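Local coordinates for protein ATP phosphoribosyltransferase regulatory subunit (Bacillus halodurans, PDB 3OD1) that is probably required, together with the HisG subunit, for the first step of histidine biosynthesis and may allow its feedback regulation by histidine, at residues Thr211-Lys214 / Ser215-Met218; Arg356-Ala360 / Asn361-Val365. One frame throughout, in Å; residues are numbered along the deposited sequence.

Two ways in which neighbours along the chain hold a helix are compared, one within a helix and one at its end. Contact 1 (211-218) is a surface contact in the first turns of helix 211-220, in the part related to histidyl-tRNA synthetase. Contact 2 (356-365) is partly buried and joins the end of helix 348-359 to strand 365-369 in the C-terminal domain. They share no element, and their centres lie about 70 Å apart. Contact 1 adds a serine-to-carbonyl bond and an Asp-Arg salt bridge to regular helical bonding; contact 2 ends that pattern with a Schellman motif, adds a Lys-Glu bridge and an arginine-to-carbonyl bond, and borders the second subunit.

Contact 1: residues Thr211-Lys214 / Ser215-Met218; sequences TIDK and SRLM
Asp213 and Arg216 project from the same flank of the helix and run alongside each other, with carboxylate and guanidinium planes turned 49° apart. Asp213 OD1 comes to the edge of the guanidinium, in its plane, and faces Arg216 NE at 3.4 Å. The pair is a salt bridge whose N-H...O component is weak, long although fairly straight (159°). The arginine chain first runs beside its backbone N (chi1 -63°) and then bends at chi2 and chi3, which brings NE alongside the carboxylate. NH1, which also lies near Asp213 OD1, forms a salt bridge with Asp177 of helix 168-179, and NH2 donates to Leu236 O.

Ser215 turns back along the same helix. With OG beside its own backbone N, Ser215 OG donates to Thr211 O over 2.8 Å, in the carbonyl plane. This is a side-chain bond from serine to the carbonyl four residues back, common within helices, and Ser215 N reaches the same oxygen only weakly. From Arg216 on, the i to i-4 pattern is regular: Arg216 N donates to Ile212 O, Leu217 N to Asp213 O and Met218 N to Lys214 O (2.9 Å). Lys214, extended beyond CG, carries its NZ to Lys205 O near the end of helix 197-206, while buried Leu217 packs against helices 168-179 and 197-206.

The serine hydroxyl thus supplements a weak backbone bond, and the arginine charge, shared between two carboxylates, probably ties this helix to helix 168-179.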
loop_
_atom_site.group_PDB
_atom_site.type_symbol
_atom_site.label_atom_id
_atom_site.label_comp_id
_atom_site.label_asym_id
_atom_site.label_seq_id
_atom_site.Cartn_x
_atom_site.Cartn_y
_atom_site.Cartn_z
ATOM N N THR B 211 13.085 48.279 25.184
ATOM C CA THR B 211 11.633 48.263 25.326
ATOM C C THR B 211 10.926 48.071 23.987
ATOM O O THR B 211 9.890 47.406 23.914
ATOM C CB THR B 211 11.119 49.545 26.017
ATOM O OG1 THR B 211 9.737 49.384 26.354
ATOM C CG2 THR B 211 11.286 50.760 25.109
ATOM N N ILE B 212 11.490 48.648 22.928
ATOM C CA ILE B 212 10.923 48.507 21.592
ATOM C C ILE B 212 11.179 47.101 21.051
ATOM O O ILE B 212 10.362 46.553 20.311
ATOM C CB ILE B 212 11.491 49.562 20.608
ATOM C CG1 ILE B 212 10.369 50.163 19.756
ATOM C CG2 ILE B 212 12.585 48.963 19.731
ATOM C CD1 ILE B 212 10.811 51.323 18.886
ATOM N N ASP B 213 12.308 46.517 21.439
ATOM C CA ASP B 213 12.684 45.199 20.954
ATOM C C ASP B 213 11.875 44.079 21.604
ATOM O O ASP B 213 11.498 43.112 20.937
ATOM C CB ASP B 213 14.184 44.971 21.130
ATOM C CG ASP B 213 14.991 45.642 20.047
ATOM O OD1 ASP B 213 14.370 46.145 19.087
ATOM O OD2 ASP B 213 16.235 45.668 20.142
ATOM N N LYS B 214 11.607 44.206 22.900
ATOM C CA LYS B 214 10.755 43.237 23.573
ATOM C C LYS B 214 9.368 43.260 22.943
ATOM O O LYS B 214 8.736 42.214 22.773
ATOM C CB LYS B 214 10.687 43.508 25.078
ATOM C CG LYS B 214 11.992 43.221 25.799
ATOM C CD LYS B 214 11.860 43.263 27.314
ATOM C CE LYS B 214 13.209 42.946 27.964
ATOM N NZ LYS B 214 13.164 42.908 29.454
ATOM N N SER B 215 8.915 44.455 22.571
ATOM C CA SER B 215 7.599 44.627 21.955
ATOM C C SER B 215 7.528 43.980 20.578
ATOM O O SER B 215 6.500 43.417 20.203
ATOM C CB SER B 215 7.241 46.109 21.840
ATOM O OG SER B 215 7.281 46.734 23.109
ATOM N N ARG B 216 8.612 44.090 19.817
ATOM C CA ARG B 216 8.674 43.468 18.507
ATOM C C ARG B 216 8.504 41.959 18.666
ATOM O O ARG B 216 7.577 41.374 18.112
ATOM C CB ARG B 216 9.990 43.804 17.797
ATOM C CG ARG B 216 10.188 45.297 17.500
ATOM C CD ARG B 216 11.017 45.509 16.232
ATOM N NE ARG B 216 12.444 45.300 16.459
ATOM C CZ ARG B 216 13.305 44.852 15.544
ATOM N NH1 ARG B 216 14.583 44.706 15.865
ATOM N NH2 ARG B 216 12.898 44.538 14.319
ATOM N N LEU B 217 9.392 41.339 19.439
ATOM C CA LEU B 217 9.318 39.902 19.678
ATOM C C LEU B 217 7.930 39.510 20.170
ATOM O O LEU B 217 7.376 38.482 19.766
ATOM C CB LEU B 217 10.384 39.465 20.686
ATOM C CG LEU B 217 11.829 39.563 20.187
ATOM C CD1 LEU B 217 12.807 39.072 21.237
ATOM C CD2 LEU B 217 11.992 38.776 18.910
HETATM N N MSE B 218 7.373 40.354 21.031
HETATM C CA MSE B 218 6.073 40.116 21.643
HETATM C C MSE B 218 4.941 40.151 20.614
HETATM O O MSE B 218 4.038 39.296 20.626
HETATM C CB MSE B 218 5.826 41.165 22.736
HETATM C CG MSE B 218 5.154 40.621 23.976
HETATM SE SE MSE B 218 6.207 39.218 24.813
HETATM C CE MSE B 218 6.723 40.150 26.442
#

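Contact 2: residues Arg356-Ala360 / Asn361-Val365; sequences RKKRA and NGEAV
Lys358 O takes two backbone donors from opposite faces of its plane: Asn361 N at 2.8 Å and Glu363 N at 3.3 Å. The second of these, with Gly362 N donating to Arg359 O at 3.2 Å, makes the Schellman motif that ends the helix. Gly362 is its C-prime residue, with a positive phi of 77° that glycine readily adopts, and a type I beta turn spans Arg359 to Gly362.

Lys358 and Arg359 reach back to Glu363 and Val365, after the helix end. Lys358, bent at chi2 and chi3, slants over the Glu363 side chain, and Lys358 NZ forms a salt bridge with Glu363 OE1 at 3.3 Å. Lys358 CB meets Val365 CG2 at 3.7 Å. Arg359 instead runs extended from CG to NE, roughly perpendicular to the Val365 side chain. Arg359 NH2 donates to Val365 O over 2.9 Å, nearly straight at 173°; the oxygen lies in the guanidinium plane, whereas NH2 stands above the carbonyl plane. The same guanidinium makes a cation-pi contact with Trp41 of the second subunit.

Helix end and strand start are therefore joined by both backbone and side chains, and the bond to Val365 O probably restrains the rotation of the buried guanidinium that faces the neighbouring chain.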
loop_
_atom_site.group_PDB
_atom_site.type_symbol
_atom_site.label_atom_id
_atom_site.label_comp_id
_atom_site.label_asym_id
_atom_site.label_seq_id
_atom_site.Cartn_x
_atom_site.Cartn_y
_atom_site.Cartn_z
ATOM N N ARG B 356 -22.855 -14.846 -12.617
ATOM C CA ARG B 356 -22.105 -14.387 -13.788
ATOM C C ARG B 356 -22.792 -13.180 -14.391
ATOM O O ARG B 356 -22.149 -12.197 -14.738
ATOM C CB ARG B 356 -22.034 -15.500 -14.833
ATOM C CG ARG B 356 -20.657 -15.777 -15.396
ATOM C CD ARG B 356 -20.404 -17.284 -15.472
ATOM N NE ARG B 356 -19.662 -17.654 -16.674
ATOM C CZ ARG B 356 -19.481 -18.904 -17.095
ATOM N NH1 ARG B 356 -18.795 -19.136 -18.208
ATOM N NH2 ARG B 356 -19.991 -19.920 -16.409
ATOM N N LYS B 357 -24.113 -13.251 -14.500
ATOM C CA LYS B 357 -24.869 -12.177 -15.137
ATOM C C LYS B 357 -24.882 -10.892 -14.307
ATOM O O LYS B 357 -24.653 -9.806 -14.838
ATOM C CB LYS B 357 -26.294 -12.633 -15.468
ATOM C CG LYS B 357 -27.018 -11.716 -16.431
ATOM C CD LYS B 357 -28.161 -12.428 -17.135
ATOM C CE LYS B 357 -29.213 -12.900 -16.148
ATOM N NZ LYS B 357 -30.580 -12.849 -16.750
ATOM N N LYS B 358 -25.138 -11.013 -13.007
ATOM C CA LYS B 358 -25.200 -9.837 -12.138
ATOM C C LYS B 358 -23.848 -9.112 -12.052
ATOM O O LYS B 358 -23.780 -7.881 -12.107
ATOM C CB LYS B 358 -25.682 -10.231 -10.739
ATOM C CG LYS B 358 -26.716 -11.351 -10.732
ATOM C CD LYS B 358 -28.101 -10.858 -10.368
ATOM C CE LYS B 358 -28.236 -10.585 -8.884
ATOM N NZ LYS B 358 -29.593 -10.045 -8.592
ATOM N N ARG B 359 -22.777 -9.886 -11.917
ATOM C CA ARG B 359 -21.431 -9.328 -11.820
ATOM C C ARG B 359 -21.091 -8.487 -13.057
ATOM O O ARG B 359 -20.338 -7.524 -12.970
ATOM C CB ARG B 359 -20.409 -10.448 -11.583
ATOM C CG ARG B 359 -20.651 -11.191 -10.269
ATOM C CD ARG B 359 -19.747 -12.395 -10.096
ATOM N NE ARG B 359 -19.808 -12.928 -8.731
ATOM C CZ ARG B 359 -19.447 -14.165 -8.396
ATOM N NH1 ARG B 359 -19.021 -15.009 -9.329
ATOM N NH2 ARG B 359 -19.529 -14.570 -7.129
ATOM N N ALA B 360 -21.684 -8.841 -14.194
ATOM C CA ALA B 360 -21.498 -8.099 -15.437
ATOM C C ALA B 360 -22.079 -6.692 -15.351
ATOM O O ALA B 360 -21.714 -5.814 -16.128
ATOM C CB ALA B 360 -22.134 -8.846 -16.587
ATOM N N ASN B 361 -22.993 -6.483 -14.413
ATOM C CA ASN B 361 -23.620 -5.180 -14.244
ATOM C C ASN B 361 -23.191 -4.481 -12.972
ATOM O O ASN B 361 -23.931 -3.651 -12.431
ATOM C CB ASN B 361 -25.136 -5.310 -14.273
ATOM C CG ASN B 361 -25.662 -5.517 -15.666
ATOM O OD1 ASN B 361 -25.937 -4.556 -16.383
ATOM N ND2 ASN B 361 -25.788 -6.777 -16.072
ATOM N N GLY B 362 -22.002 -4.831 -12.493
ATOM C CA GLY B 362 -21.383 -4.116 -11.398
ATOM C C GLY B 362 -21.985 -4.491 -10.067
ATOM O O GLY B 362 -21.699 -3.857 -9.053
ATOM N N GLU B 363 -22.819 -5.529 -10.080
ATOM C CA GLU B 363 -23.428 -6.054 -8.864
ATOM C C GLU B 363 -22.484 -7.027 -8.173
ATOM O O GLU B 363 -22.113 -8.048 -8.743
ATOM C CB GLU B 363 -24.731 -6.777 -9.189
ATOM C CG GLU B 363 -25.909 -5.862 -9.447
ATOM C CD GLU B 363 -27.158 -6.635 -9.815
ATOM O OE1 GLU B 363 -27.667 -7.396 -8.961
ATOM O OE2 GLU B 363 -27.624 -6.483 -10.964
ATOM N N ALA B 364 -22.094 -6.708 -6.946
ATOM C CA ALA B 364 -21.264 -7.610 -6.170
ATOM C C ALA B 364 -22.130 -8.761 -5.674
ATOM O O ALA B 364 -23.196 -8.535 -5.091
ATOM C CB ALA B 364 -20.622 -6.864 -4.997
ATOM N N VAL B 365 -21.665 -9.991 -5.904
ATOM C CA VAL B 365 -22.423 -11.185 -5.543
ATOM C C VAL B 365 -21.572 -12.216 -4.806
ATOM O O VAL B 365 -20.499 -12.598 -5.271
ATOM C CB VAL B 365 -23.036 -11.871 -6.789
ATOM C CG1 VAL B 365 -23.923 -13.034 -6.368
ATOM C CG2 VAL B 365 -23.850 -10.879 -7.599
#